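Local structure of probable oxidoreductase (Pseudomonas aeruginosa, 4B7C) at residues Gln40-Asn45 against Val82-His87; Tyr47-Pro52 against Phe329-Leu334; Thr133-Tyr138 against Glu289-Met294; Ile230-Leu235 against Ala258-Ala263. The protein probably catalyses NADP-dependent oxidoreduction as a medium-chain dehydrogenase/reductase whose natural substrate is not established. One frame throughout, in Å; residues are numbered along the deposited sequence.

Contact 1. Residues Gln40-Asn45 against Val82-His87; sequences QILVKN and VLVSKH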
loop_
_atom_site.group_PDB
_atom_site.type_symbol
_atom_site.label_atom_id
_atom_site.label_comp_id
_atom_site.label_asym_id
_atom_site.label_seq_id
_atom_site.Cartn_x
_atom_site.Cartn_y
_atom_site.Cartn_z
ATOM N N GLN B 40 9.480 10.034 -38.792
ATOM C CA GLN B 40 8.474 10.901 -38.172
ATOM C C GLN B 40 7.157 10.910 -38.942
ATOM O O GLN B 40 7.092 10.527 -40.113
ATOM C CB GLN B 40 9.004 12.334 -38.059
ATOM C CG GLN B 40 10.291 12.464 -37.246
ATOM C CD GLN B 40 10.685 13.923 -37.032
ATOM O OE1 GLN B 40 10.375 14.779 -37.853
ATOM N NE2 GLN B 40 11.394 14.201 -35.946
ATOM N N ILE B 41 6.117 11.390 -38.271
ATOM C CA ILE B 41 4.837 11.678 -38.913
ATOM C C ILE B 41 4.407 13.121 -38.651
ATOM O O ILE B 41 4.852 13.763 -37.691
ATOM C CB ILE B 41 3.727 10.718 -38.472
ATOM C CG1 ILE B 41 3.391 10.892 -36.988
ATOM C CG2 ILE B 41 4.126 9.272 -38.794
ATOM C CD1 ILE B 41 2.195 10.064 -36.560
ATOM N N LEU B 42 3.564 13.627 -39.547
ATOM C CA LEU B 42 2.912 14.936 -39.400
ATOM C C LEU B 42 1.432 14.693 -39.205
ATOM O O LEU B 42 0.767 14.086 -40.065
ATOM C CB LEU B 42 3.155 15.839 -40.620
ATOM C CG LEU B 42 2.231 17.073 -40.790
ATOM C CD1 LEU B 42 2.350 18.023 -39.610
ATOM C CD2 LEU B 42 2.449 17.838 -42.092
ATOM N N VAL B 43 0.914 15.174 -38.082
ATOM C CA VAL B 43 -0.481 14.960 -37.704
ATOM C C VAL B 43 -1.215 16.289 -37.536
ATOM O O VAL B 43 -0.704 17.222 -36.900
ATOM C CB VAL B 43 -0.621 14.183 -36.384
ATOM C CG1 VAL B 43 -2.073 14.144 -35.939
ATOM C CG2 VAL B 43 -0.069 12.764 -36.507
ATOM N N LYS B 44 -2.407 16.384 -38.133
ATOM C CA LYS B 44 -3.308 17.503 -37.869
ATOM C C LYS B 44 -4.096 17.175 -36.615
ATOM O O LYS B 44 -4.887 16.238 -36.606
ATOM C CB LYS B 44 -4.267 17.763 -39.035
ATOM C CG LYS B 44 -5.315 18.839 -38.741
ATOM C CD LYS B 44 -4.702 20.231 -38.596
ATOM C CE LYS B 44 -5.620 21.236 -37.885
ATOM N NZ LYS B 44 -5.447 21.278 -36.394
ATOM N N ASN B 45 -3.851 17.926 -35.547
ATOM C CA ASN B 45 -4.525 17.666 -34.281
ATOM C C ASN B 45 -5.995 18.075 -34.366
ATOM O O ASN B 45 -6.313 19.175 -34.808
ATOM C CB ASN B 45 -3.825 18.389 -33.124
ATOM C CG ASN B 45 -2.399 17.905 -32.897
ATOM O OD1 ASN B 45 -1.961 16.897 -33.472
ATOM N ND2 ASN B 45 -1.668 18.612 -32.028
ATOM N N VAL B 82 -3.294 11.749 -39.663
ATOM C CA VAL B 82 -1.977 11.725 -40.269
ATOM C C VAL B 82 -2.049 12.343 -41.663
ATOM O O VAL B 82 -2.752 11.846 -42.537
ATOM C CB VAL B 82 -1.402 10.292 -40.384
ATOM C CG1 VAL B 82 -0.052 10.349 -41.072
ATOM C CG2 VAL B 82 -1.296 9.613 -39.012
ATOM N N LEU B 83 -1.302 13.415 -41.874
ATOM C CA LEU B 83 -1.239 14.091 -43.168
ATOM C C LEU B 83 -0.072 13.584 -44.006
ATOM O O LEU B 83 -0.198 13.382 -45.215
ATOM C CB LEU B 83 -1.094 15.603 -42.982
ATOM C CG LEU B 83 -2.231 16.296 -42.220
ATOM C CD1 LEU B 83 -1.983 17.794 -42.315
ATOM C CD2 LEU B 83 -3.610 15.982 -42.800
ATOM N N VAL B 84 1.074 13.423 -43.355
ATOM C CA VAL B 84 2.281 12.906 -43.991
ATOM C C VAL B 84 2.948 11.920 -43.062
ATOM O O VAL B 84 3.146 12.220 -41.882
ATOM C CB VAL B 84 3.332 13.999 -44.298
ATOM C CG1 VAL B 84 4.617 13.352 -44.794
ATOM C CG2 VAL B 84 2.796 15.022 -45.288
ATOM N N SER B 85 3.332 10.771 -43.606
ATOM C CA SER B 85 4.094 9.777 -42.860
ATOM C C SER B 85 5.405 9.397 -43.526
ATOM O O SER B 85 5.453 9.096 -44.715
ATOM C CB SER B 85 3.294 8.502 -42.645
ATOM O OG SER B 85 4.108 7.525 -42.010
ATOM N N LYS B 86 6.475 9.443 -42.734
ATOM C CA LYS B 86 7.774 8.865 -43.122
ATOM C C LYS B 86 8.150 7.742 -42.148
ATOM O O LYS B 86 9.298 7.581 -41.757
ATOM C CB LYS B 86 8.847 9.948 -43.188
ATOM C CG LYS B 86 8.666 10.878 -44.379
ATOM C CD LYS B 86 9.695 11.992 -44.373
ATOM C CE LYS B 86 9.439 12.982 -45.494
ATOM N NZ LYS B 86 10.310 14.155 -45.345
ATOM N N HIS B 87 7.125 7.010 -41.733
ATOM C CA HIS B 87 7.225 5.930 -40.759
ATOM C C HIS B 87 6.399 4.772 -41.272
ATOM O O HIS B 87 5.224 4.951 -41.588
ATOM C CB HIS B 87 6.699 6.398 -39.401
ATOM C CG HIS B 87 6.979 5.443 -38.265
ATOM N ND1 HIS B 87 6.379 4.251 -38.163
ATOM C CD2 HIS B 87 7.815 5.551 -37.159
ATOM C CE1 HIS B 87 6.807 3.621 -37.062
ATOM N NE2 HIS B 87 7.686 4.421 -36.444
#

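Contact 2. Residues Tyr47-Pro52 against Phe329-Leu334; sequences YLSLDP and FGKLVL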
loop_
_atom_site.group_PDB
_atom_site.type_symbol
_atom_site.label_atom_id
_atom_site.label_comp_id
_atom_site.label_asym_id
_atom_site.label_seq_id
_atom_site.Cartn_x
_atom_site.Cartn_y
_atom_site.Cartn_z
ATOM N N TYR B 47 -8.678 16.737 -31.748
ATOM C CA TYR B 47 -9.186 16.808 -30.392
ATOM C C TYR B 47 -8.062 16.534 -29.392
ATOM O O TYR B 47 -7.259 15.625 -29.581
ATOM C CB TYR B 47 -10.292 15.802 -30.167
ATOM C CG TYR B 47 -11.519 16.045 -31.002
ATOM C CD1 TYR B 47 -12.543 16.866 -30.540
ATOM C CD2 TYR B 47 -11.655 15.449 -32.246
ATOM C CE1 TYR B 47 -13.678 17.090 -31.293
ATOM C CE2 TYR B 47 -12.786 15.656 -33.009
ATOM C CZ TYR B 47 -13.792 16.479 -32.537
ATOM O OH TYR B 47 -14.913 16.698 -33.276
ATOM N N LEU B 48 -8.050 17.314 -28.316
ATOM C CA LEU B 48 -7.068 17.163 -27.237
ATOM C C LEU B 48 -7.729 16.812 -25.928
ATOM O O LEU B 48 -8.827 17.278 -25.619
ATOM C CB LEU B 48 -6.259 18.430 -27.049
ATOM C CG LEU B 48 -5.487 18.906 -28.273
ATOM C CD1 LEU B 48 -4.797 20.215 -27.936
ATOM C CD2 LEU B 48 -4.496 17.867 -28.812
ATOM N N SER B 49 -7.074 15.921 -25.193
ATOM C CA SER B 49 -7.553 15.491 -23.895
ATOM C C SER B 49 -7.077 16.473 -22.825
ATOM O O SER B 49 -5.885 16.712 -22.669
ATOM C CB SER B 49 -7.056 14.097 -23.552
ATOM O OG SER B 49 -7.431 13.764 -22.223
ATOM N N LEU B 50 -8.026 17.057 -22.111
ATOM C CA LEU B 50 -7.697 17.863 -20.946
ATOM C C LEU B 50 -7.894 16.987 -19.708
ATOM O O LEU B 50 -9.012 16.523 -19.442
ATOM C CB LEU B 50 -8.536 19.142 -20.903
ATOM C CG LEU B 50 -8.024 20.335 -21.726
ATOM C CD1 LEU B 50 -7.609 19.962 -23.139
ATOM C CD2 LEU B 50 -9.097 21.411 -21.778
ATOM N N ASP B 51 -6.788 16.787 -18.976
ATOM C CA ASP B 51 -6.693 15.838 -17.852
ATOM C C ASP B 51 -6.072 16.465 -16.610
ATOM O O ASP B 51 -5.083 17.192 -16.716
ATOM C CB ASP B 51 -5.756 14.643 -18.158
ATOM C CG ASP B 51 -6.127 13.886 -19.443
ATOM O OD1 ASP B 51 -7.303 13.480 -19.559
ATOM O OD2 ASP B 51 -5.246 13.668 -20.325
ATOM N N PRO B 52 -6.595 16.120 -15.420
ATOM C CA PRO B 52 -5.997 16.637 -14.168
ATOM C C PRO B 52 -4.506 16.345 -14.045
ATOM O O PRO B 52 -3.774 17.134 -13.430
ATOM C CB PRO B 52 -6.783 15.898 -13.075
ATOM C CG PRO B 52 -8.092 15.571 -13.714
ATOM C CD PRO B 52 -7.751 15.252 -15.143
ATOM N N PHE B 329 -18.726 18.554 -17.058
ATOM C CA PHE B 329 -19.645 17.434 -16.948
ATOM C C PHE B 329 -19.313 16.356 -17.974
ATOM O O PHE B 329 -19.795 16.311 -19.110
ATOM C CB PHE B 329 -21.117 17.867 -16.868
ATOM C CG PHE B 329 -21.663 17.816 -15.457
ATOM C CD1 PHE B 329 -21.080 18.596 -14.468
ATOM C CD2 PHE B 329 -22.719 16.984 -15.104
ATOM C CE1 PHE B 329 -21.540 18.562 -13.166
ATOM C CE2 PHE B 329 -23.182 16.940 -13.797
ATOM C CZ PHE B 329 -22.595 17.735 -12.827
ATOM N N GLY B 330 -18.446 15.477 -17.496
ATOM C CA GLY B 330 -17.889 14.411 -18.280
ATOM C C GLY B 330 -16.488 14.732 -18.749
ATOM O O GLY B 330 -15.969 15.821 -18.487
ATOM N N LYS B 331 -15.898 13.785 -19.472
ATOM C CA LYS B 331 -14.504 13.876 -19.901
ATOM C C LYS B 331 -14.263 15.126 -20.733
ATOM O O LYS B 331 -14.913 15.345 -21.752
ATOM C CB LYS B 331 -14.112 12.622 -20.684
ATOM C CG LYS B 331 -12.880 12.791 -21.568
ATOM C CD LYS B 331 -11.623 12.771 -20.754
ATOM C CE LYS B 331 -10.420 13.179 -21.558
ATOM N NZ LYS B 331 -9.675 14.235 -20.836
ATOM N N LEU B 332 -13.337 15.959 -20.274
ATOM C CA LEU B 332 -13.099 17.248 -20.911
ATOM C C LEU B 332 -12.229 17.085 -22.149
ATOM O O LEU B 332 -11.083 16.622 -22.081
ATOM C CB LEU B 332 -12.462 18.247 -19.934
ATOM C CG LEU B 332 -12.415 19.701 -20.396
ATOM C CD1 LEU B 332 -13.770 20.230 -20.832
ATOM C CD2 LEU B 332 -11.893 20.532 -19.229
ATOM N N VAL B 333 -12.776 17.542 -23.270
ATOM C CA VAL B 333 -12.098 17.458 -24.566
ATOM C C VAL B 333 -12.072 18.806 -25.262
ATOM O O VAL B 333 -13.092 19.507 -25.318
ATOM C CB VAL B 333 -12.794 16.448 -25.493
ATOM C CG1 VAL B 333 -12.199 16.524 -26.898
ATOM C CG2 VAL B 333 -12.651 15.047 -24.913
ATOM N N LEU B 334 -10.900 19.176 -25.759
ATOM C CA LEU B 334 -10.723 20.438 -26.477
ATOM C C LEU B 334 -10.657 20.178 -27.976
ATOM O O LEU B 334 -9.734 19.522 -28.455
ATOM C CB LEU B 334 -9.455 21.168 -26.014
ATOM C CG LEU B 334 -9.222 22.581 -26.565
ATOM C CD1 LEU B 334 -10.272 23.539 -26.007
ATOM C CD2 LEU B 334 -7.830 23.106 -26.244
HETATM O O HOH W 1 -11.371 15.423 -18.233
#

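Contact 3. Residues Thr133-Tyr138 against Glu289-Met294; sequences TGMTAY and EGLKEM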
loop_
_atom_site.group_PDB
_atom_site.type_symbol
_atom_site.label_atom_id
_atom_site.label_comp_id
_atom_site.label_asym_id
_atom_site.label_seq_id
_atom_site.Cartn_x
_atom_site.Cartn_y
_atom_site.Cartn_z
ATOM N N THR B 133 -8.352 7.427 -20.349
ATOM C CA THR B 133 -9.167 7.439 -19.125
ATOM C C THR B 133 -9.925 6.130 -18.982
ATOM O O THR B 133 -9.951 5.518 -17.913
ATOM C CB THR B 133 -10.143 8.630 -19.068
ATOM O OG1 THR B 133 -10.971 8.622 -20.220
ATOM C CG2 THR B 133 -9.379 9.951 -18.992
ATOM N N GLY B 134 -10.527 5.689 -20.080
ATOM C CA GLY B 134 -11.282 4.433 -20.109
ATOM C C GLY B 134 -10.404 3.211 -19.877
ATOM O O GLY B 134 -10.768 2.301 -19.131
ATOM N N MET B 135 -9.236 3.197 -20.510
ATOM C CA MET B 135 -8.279 2.094 -20.319
ATOM C C MET B 135 -7.640 2.123 -18.917
ATOM O O MET B 135 -7.300 1.088 -18.368
ATOM C CB MET B 135 -7.202 2.100 -21.394
ATOM C CG MET B 135 -7.689 1.687 -22.784
ATOM S SD MET B 135 -8.522 0.094 -22.857
ATOM C CE MET B 135 -10.220 0.442 -22.367
ATOM N N THR B 136 -7.488 3.310 -18.342
ATOM C CA THR B 136 -7.048 3.418 -16.942
ATOM C C THR B 136 -8.061 2.695 -16.045
ATOM O O THR B 136 -7.699 1.856 -15.232
ATOM C CB THR B 136 -6.895 4.878 -16.486
ATOM O OG1 THR B 136 -5.847 5.486 -17.226
ATOM C CG2 THR B 136 -6.564 4.980 -14.952
ATOM N N ALA B 137 -9.340 3.023 -16.223
ATOM C CA ALA B 137 -10.421 2.398 -15.454
ATOM C C ALA B 137 -10.394 0.897 -15.637
ATOM O O ALA B 137 -10.462 0.135 -14.676
ATOM C CB ALA B 137 -11.791 2.960 -15.876
ATOM N N TYR B 138 -10.314 0.481 -16.891
ATOM C CA TYR B 138 -10.376 -0.928 -17.260
ATOM C C TYR B 138 -9.255 -1.739 -16.608
ATOM O O TYR B 138 -9.512 -2.722 -15.900
ATOM C CB TYR B 138 -10.281 -1.049 -18.784
ATOM C CG TYR B 138 -10.463 -2.437 -19.323
ATOM C CD1 TYR B 138 -11.731 -2.915 -19.654
ATOM C CD2 TYR B 138 -9.367 -3.268 -19.551
ATOM C CE1 TYR B 138 -11.899 -4.188 -20.160
ATOM C CE2 TYR B 138 -9.529 -4.546 -20.066
ATOM C CZ TYR B 138 -10.797 -4.999 -20.366
ATOM O OH TYR B 138 -10.967 -6.257 -20.887
ATOM N N GLU B 289 -7.121 -5.806 -26.811
ATOM C CA GLU B 289 -8.181 -6.635 -26.201
ATOM C C GLU B 289 -9.060 -5.804 -25.274
ATOM O O GLU B 289 -10.264 -5.995 -25.229
ATOM C CB GLU B 289 -7.672 -7.899 -25.496
ATOM C CG GLU B 289 -6.457 -7.746 -24.644
ATOM C CD GLU B 289 -5.365 -8.313 -25.547
ATOM O OE1 GLU B 289 -4.842 -7.617 -26.426
ATOM O OE2 GLU B 289 -5.198 -9.560 -25.529
ATOM N N GLY B 290 -8.453 -4.860 -24.573
ATOM C CA GLY B 290 -9.186 -3.953 -23.698
ATOM C C GLY B 290 -10.147 -3.035 -24.451
ATOM O O GLY B 290 -11.320 -2.907 -24.091
ATOM N N LEU B 291 -9.640 -2.419 -25.508
ATOM C CA LEU B 291 -10.446 -1.568 -26.384
ATOM C C LEU B 291 -11.586 -2.367 -27.027
ATOM O O LEU B 291 -12.716 -1.892 -27.110
ATOM C CB LEU B 291 -9.593 -0.924 -27.480
ATOM C CG LEU B 291 -8.622 0.154 -26.950
ATOM C CD1 LEU B 291 -7.652 0.651 -28.017
ATOM C CD2 LEU B 291 -9.352 1.339 -26.324
ATOM N N LYS B 292 -11.275 -3.579 -27.471
ATOM C CA LYS B 292 -12.266 -4.447 -28.115
ATOM C C LYS B 292 -13.418 -4.743 -27.154
ATOM O O LYS B 292 -14.575 -4.648 -27.536
ATOM C CB LYS B 292 -11.622 -5.753 -28.603
ATOM C CG LYS B 292 -12.549 -6.665 -29.402
ATOM C CD LYS B 292 -11.891 -8.010 -29.707
ATOM C CE LYS B 292 -12.900 -9.038 -30.210
ATOM N NZ LYS B 292 -12.365 -10.427 -30.185
ATOM N N GLU B 293 -13.099 -5.115 -25.919
ATOM C CA GLU B 293 -14.140 -5.423 -24.942
ATOM C C GLU B 293 -14.950 -4.177 -24.582
ATOM O O GLU B 293 -16.174 -4.226 -24.540
ATOM C CB GLU B 293 -13.590 -6.063 -23.674
ATOM C CG GLU B 293 -14.701 -6.409 -22.692
ATOM C CD GLU B 293 -14.306 -7.443 -21.658
ATOM O OE1 GLU B 293 -13.287 -7.245 -20.973
ATOM O OE2 GLU B 293 -15.045 -8.434 -21.502
ATOM N N MET B 294 -14.257 -3.068 -24.344
ATOM C CA MET B 294 -14.915 -1.789 -24.039
ATOM C C MET B 294 -15.889 -1.387 -25.152
ATOM O O MET B 294 -17.004 -0.962 -24.883
ATOM C CB MET B 294 -13.881 -0.677 -23.837
ATOM C CG MET B 294 -14.473 0.687 -23.491
ATOM S SD MET B 294 -15.247 0.721 -21.843
ATOM C CE MET B 294 -13.792 0.315 -20.873
#

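Contact 4. Residues Ile230-Leu235 against Ala258-Ala263; sequences ILDTVL and AVRGPA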
loop_
_atom_site.group_PDB
_atom_site.type_symbol
_atom_site.label_atom_id
_atom_site.label_comp_id
_atom_site.label_asym_id
_atom_site.label_seq_id
_atom_site.Cartn_x
_atom_site.Cartn_y
_atom_site.Cartn_z
ATOM N N ILE B 230 -10.490 12.011 1.615
ATOM C CA ILE B 230 -11.402 10.977 1.147
ATOM C C ILE B 230 -10.765 9.584 1.260
ATOM O O ILE B 230 -11.378 8.638 1.769
ATOM C CB ILE B 230 -11.871 11.239 -0.299
ATOM C CG1 ILE B 230 -12.853 12.418 -0.326
ATOM C CG2 ILE B 230 -12.551 9.998 -0.852
ATOM C CD1 ILE B 230 -13.225 12.893 -1.716
ATOM N N LEU B 231 -9.531 9.463 0.791
ATOM C CA LEU B 231 -8.780 8.203 0.896
ATOM C C LEU B 231 -8.626 7.790 2.360
ATOM O O LEU B 231 -8.872 6.638 2.731
ATOM C CB LEU B 231 -7.395 8.351 0.252
ATOM C CG LEU B 231 -6.354 7.266 0.566
ATOM C CD1 LEU B 231 -6.826 5.902 0.122
ATOM C CD2 LEU B 231 -5.031 7.649 -0.080
ATOM N N ASP B 232 -8.242 8.752 3.181
ATOM C CA ASP B 232 -7.989 8.487 4.605
ATOM C C ASP B 232 -9.243 7.984 5.316
ATOM O O ASP B 232 -9.172 7.083 6.145
ATOM C CB ASP B 232 -7.452 9.735 5.299
ATOM C CG ASP B 232 -6.387 9.417 6.344
ATOM O OD1 ASP B 232 -6.036 8.228 6.513
ATOM O OD2 ASP B 232 -5.901 10.371 6.992
ATOM N N THR B 233 -10.395 8.558 4.964
ATOM C CA THR B 233 -11.675 8.141 5.541
ATOM C C THR B 233 -12.102 6.776 5.033
ATOM O O THR B 233 -12.609 5.945 5.786
ATOM C CB THR B 233 -12.792 9.167 5.249
ATOM O OG1 THR B 233 -12.403 10.445 5.758
ATOM C CG2 THR B 233 -14.102 8.748 5.903
ATOM N N VAL B 234 -11.897 6.530 3.747
ATOM C CA VAL B 234 -12.232 5.235 3.165
ATOM C C VAL B 234 -11.438 4.100 3.822
ATOM O O VAL B 234 -11.955 3.001 4.038
ATOM C CB VAL B 234 -12.009 5.251 1.638
ATOM C CG1 VAL B 234 -12.157 3.854 1.064
ATOM C CG2 VAL B 234 -12.986 6.226 0.987
ATOM N N LEU B 235 -10.181 4.382 4.138
ATOM C CA LEU B 235 -9.296 3.405 4.811
ATOM C C LEU B 235 -9.865 2.878 6.128
ATOM O O LEU B 235 -9.629 1.729 6.486
ATOM C CB LEU B 235 -7.915 4.017 5.071
ATOM C CG LEU B 235 -6.950 3.965 3.874
ATOM C CD1 LEU B 235 -5.803 4.941 4.013
ATOM C CD2 LEU B 235 -6.432 2.543 3.702
ATOM N N ALA B 258 2.679 20.624 -0.274
ATOM C CA ALA B 258 2.867 19.335 0.401
ATOM C C ALA B 258 1.715 18.374 0.198
ATOM O O ALA B 258 0.567 18.721 0.471
ATOM C CB ALA B 258 3.095 19.541 1.891
ATOM N N VAL B 259 2.026 17.163 -0.267
ATOM C CA VAL B 259 1.038 16.084 -0.338
ATOM C C VAL B 259 0.592 15.731 1.081
ATOM O O VAL B 259 1.378 15.819 2.026
ATOM C CB VAL B 259 1.590 14.824 -1.065
ATOM C CG1 VAL B 259 0.574 13.692 -1.029
ATOM C CG2 VAL B 259 1.959 15.153 -2.508
ATOM N N ARG B 260 -0.670 15.336 1.216
ATOM C CA ARG B 260 -1.275 15.045 2.491
ATOM C C ARG B 260 -1.379 13.528 2.526
ATOM O O ARG B 260 -1.921 12.942 1.596
ATOM C CB ARG B 260 -2.630 15.769 2.594
ATOM C CG ARG B 260 -3.298 15.695 3.992
ATOM C CD ARG B 260 -4.300 14.561 3.948
ATOM N NE ARG B 260 -5.170 14.573 5.112
ATOM C CZ ARG B 260 -5.832 13.528 5.607
ATOM N NH1 ARG B 260 -5.738 12.323 5.059
ATOM N NH2 ARG B 260 -6.591 13.697 6.681
ATOM N N GLY B 261 -0.831 12.901 3.574
ATOM C CA GLY B 261 -0.640 11.450 3.595
ATOM C C GLY B 261 -1.699 10.805 4.454
ATOM O O GLY B 261 -2.154 11.406 5.426
ATOM N N PRO B 262 -2.093 9.570 4.118
ATOM C CA PRO B 262 -3.134 8.894 4.889
ATOM C C PRO B 262 -2.698 8.430 6.286
ATOM O O PRO B 262 -1.959 7.453 6.428
ATOM C CB PRO B 262 -3.498 7.697 4.011
ATOM C CG PRO B 262 -2.283 7.426 3.209
ATOM C CD PRO B 262 -1.572 8.730 3.027
ATOM N N ALA B 263 -3.196 9.123 7.307
ATOM C CA ALA B 263 -2.922 8.781 8.712
ATOM C C ALA B 263 -3.464 7.410 9.095
ATOM O O ALA B 263 -2.975 6.787 10.040
ATOM C CB ALA B 263 -3.498 9.852 9.636
#

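Contact 1. Residues Gln40-Asn45 against Val82-His87
His-87 meets Ile-41 through CB, not through its imidazole: His-87 CB lies 3.9 Å from Ile-41 CG2. The imidazole packs edge-to-face with Phe-90, and its ND1 is hydrogen-bonded to Gly-89 N. The amide of Gln-40 makes no contact with the partner segment either. Its OE1 is hydrogen-bonded to Ala-37 N, and its NE2 bonds weakly to Glu-109 OE2. The main chain of Gln-40 does the pairing, with Lys-86 N 2.9 Å from Gln-40 O.

The two strands run antiparallel. Leu-42 N donates to Val-84 O at 2.8 Å in an almost straight bond (174°). Leu-42 O receives Leu-83 N at 2.8 Å and, weakly, Val-84 N at 3.4 Å. Leu-83 and Val-84 thus both face Leu-42. This is a classic beta bulge, and it sits where the chain turns a corner at Leu-83. The sheet belongs to the GroES-like N-terminal domain of the medium-chain dehydrogenase/reductase fold.

Ile-41, Val-43, Val-82 and Ser-85 share one face of the sheet. Val-43 CG2 and Val-82 CG2 touch at 4.2 Å, and Val-96 of strand 95-97 packs on both valines. Ile-41 CG2, anti to the carbonyl carbon, reaches Ser-85 OG at 3.7 Å. That hydroxyl accepts from His-87 N, closing an ST turn, and is also hydrogen-bonded to Phe-90 O. Farther along, Lys-44 CB rests 4.0 Å from Leu-83 CD1. The Lys-44 chain bends at chi2 and again at chi4. Its NZ donates to Asn-45 O and to Asp-104 O, and the lysine makes a cation-pi contact with Tyr-105.

Contact 2. Residues Tyr47-Pro52 against Phe329-Leu334
Leu-48 and Leu-334 exchange two backbone hydrogen bonds, one in each direction. Leu-48 N lies 2.8 Å from Leu-334 O, and the return bond from Leu-334 N to Leu-48 O has the same length. Next along, Leu-50 N donates to Leu-332 O at 3.1 Å.

Leu-332 O has a second donor, Lys-331 NZ, at 3.0 Å. The two donors reach it from opposite faces of the carbonyl plane. Leu-332 N is satisfied differently: it donates to a water, which in turn donates to Leu-50 O. The water therefore bridges Leu-332 N and Leu-50 O, which do not bond directly.

The chain of Lys-331 bends at chi2 (76°) and chi4, and its ammonium group comes to lie against the facing segment. Lys-331 NZ donates to Ser-49 OG at 2.7 Å. Lys-331 NZ also forms a salt bridge with Asp-51 OD1 at 2.8 Å, arriving from above the carboxylate plane. The buried lysine thus binds two side chains and a backbone carbonyl.

Apolar groups fill in beside these bonds. Leu-50 CD1 presses on Leu-334 CB at 3.6 Å, and Tyr-47 CD1 meets Val-333 CG1 at 3.7 Å. Thr-319 of helix 316-321 packs against Leu-50 and Leu-332. The pairing joins an early strand to the last one, which returns after the nucleotide-binding domain to complete the GroES-like domain, as in medium-chain dehydrogenases/reductases.

Contact 3. Residues Thr133-Tyr138 against Glu289-Met294
Tyr-138 reaches across to helix 287-299 and meets Met-294, Gly-290 and Glu-293 in turn. Its CB bond points toward that helix, and CG stands anti to the backbone N (chi1 -174°). On one flank of the ring, Tyr-138 CD1 touches Met-294 CE at 4.0 Å. On the other, Tyr-138 CE2 lies 3.7 Å from Gly-290 CA. Gly-290 CA sits over the Tyr-138 ring face, 4.1 Å from the centroid, in a CH-pi contact. Toward the tip, CZ also approaches Gly-290 CA, while Tyr-138 CE1 comes 3.5 Å from Glu-293 OE1. The hydroxyl ends the path: Tyr-138 OH donates a short hydrogen bond, 2.5 Å, to Glu-293 OE1. The acceptor lies at the ring edge, close to its plane, and is met on the anti side of the carboxylate. Ring and carboxylate planes are turned 60° apart.

The segment axes are nearly perpendicular (98°) and approach to 10.4 Å. Helix 132-145 also packs on helix 161-172 of the Rossmann-type domain through Thr-133 and Ala-137. Helix 287-299 comes after strand 274-277, an end strand of that domain's parallel sheet within this chain. The contact thus lies beside the nucleotide-binding fold.

Met-135 adds further apolar contacts. Its chain bends at chi2 and chi3. Met-135 SD passes 3.8 Å from Leu-291 CD2, the two side chains crossing at about a right angle. Met-135 CE meets Met-294 CE at 3.9 Å, the side chains sliding past each other in opposite directions. With no side chain on Gly-290, both the Met-135 sulphur and the Tyr-138 ring can settle close to its backbone.

Contact 4. Residues Ile230-Leu235 against Ala258-Ala263
This is a polar contact in which Asp-232 of helix 228-235 binds a loop at Arg-260 and Ala-263, on the Rossmann-type side of the chain. The loop runs between strand 242-246 and helix 267-270. It lies at the subunit interface: Tyr-265 of the second subunit packs on Leu-231 and Pro-262.

Asp-232 OD2 takes two donors from the same face of the carboxylate plane. Arg-260 NH1 lies 2.8 Å from Asp-232 OD2, above that plane, in a bent bond (132°) that is part of a salt bridge. The guanidinium and carboxylate planes are almost perpendicular, 83° apart. Ala-263 N reaches Asp-232 OD2 at 3.0 Å, on the syn side but well out of the carboxylate plane. The other oxygen, OD1, is hydrogen-bonded to Asn-264 N.

Pro-262 fills the hydrophobic part. Pro-262 CB rests 3.6 Å from Leu-235 CD1, and Pro-262 CG lies 4.3 Å from Leu-231 CD2.

The carboxylate of buried Asp-232 thus has partners on both oxygens: two successive backbone N-H groups and an arginine. Such surroundings would probably favour its ionised form.

How the contacts relate
Contacts 1 and 2 share strand 41-49, one on each half of it, and belong to the same sheet; their centres are 23 Å apart. Contact 3 lies against contact 2, with Thr-133 CG2 4.0 Å from Lys-331 CD. Helix 132-145 thus packs on the GroES-like side at contact 2 as well as on the Rossmann-type side. Contact 4 has its centre 28 Å from that of contact 3; the centres of contacts 1 and 4, 44 Å apart, lie on opposite sides of the chain's centre. Along the chain, contact 4 is nested within contact 3, and contact 3 within contact 2. In this family the active site normally lies in the interdomain cleft, so contacts 2 and 3 are probably nearest to it.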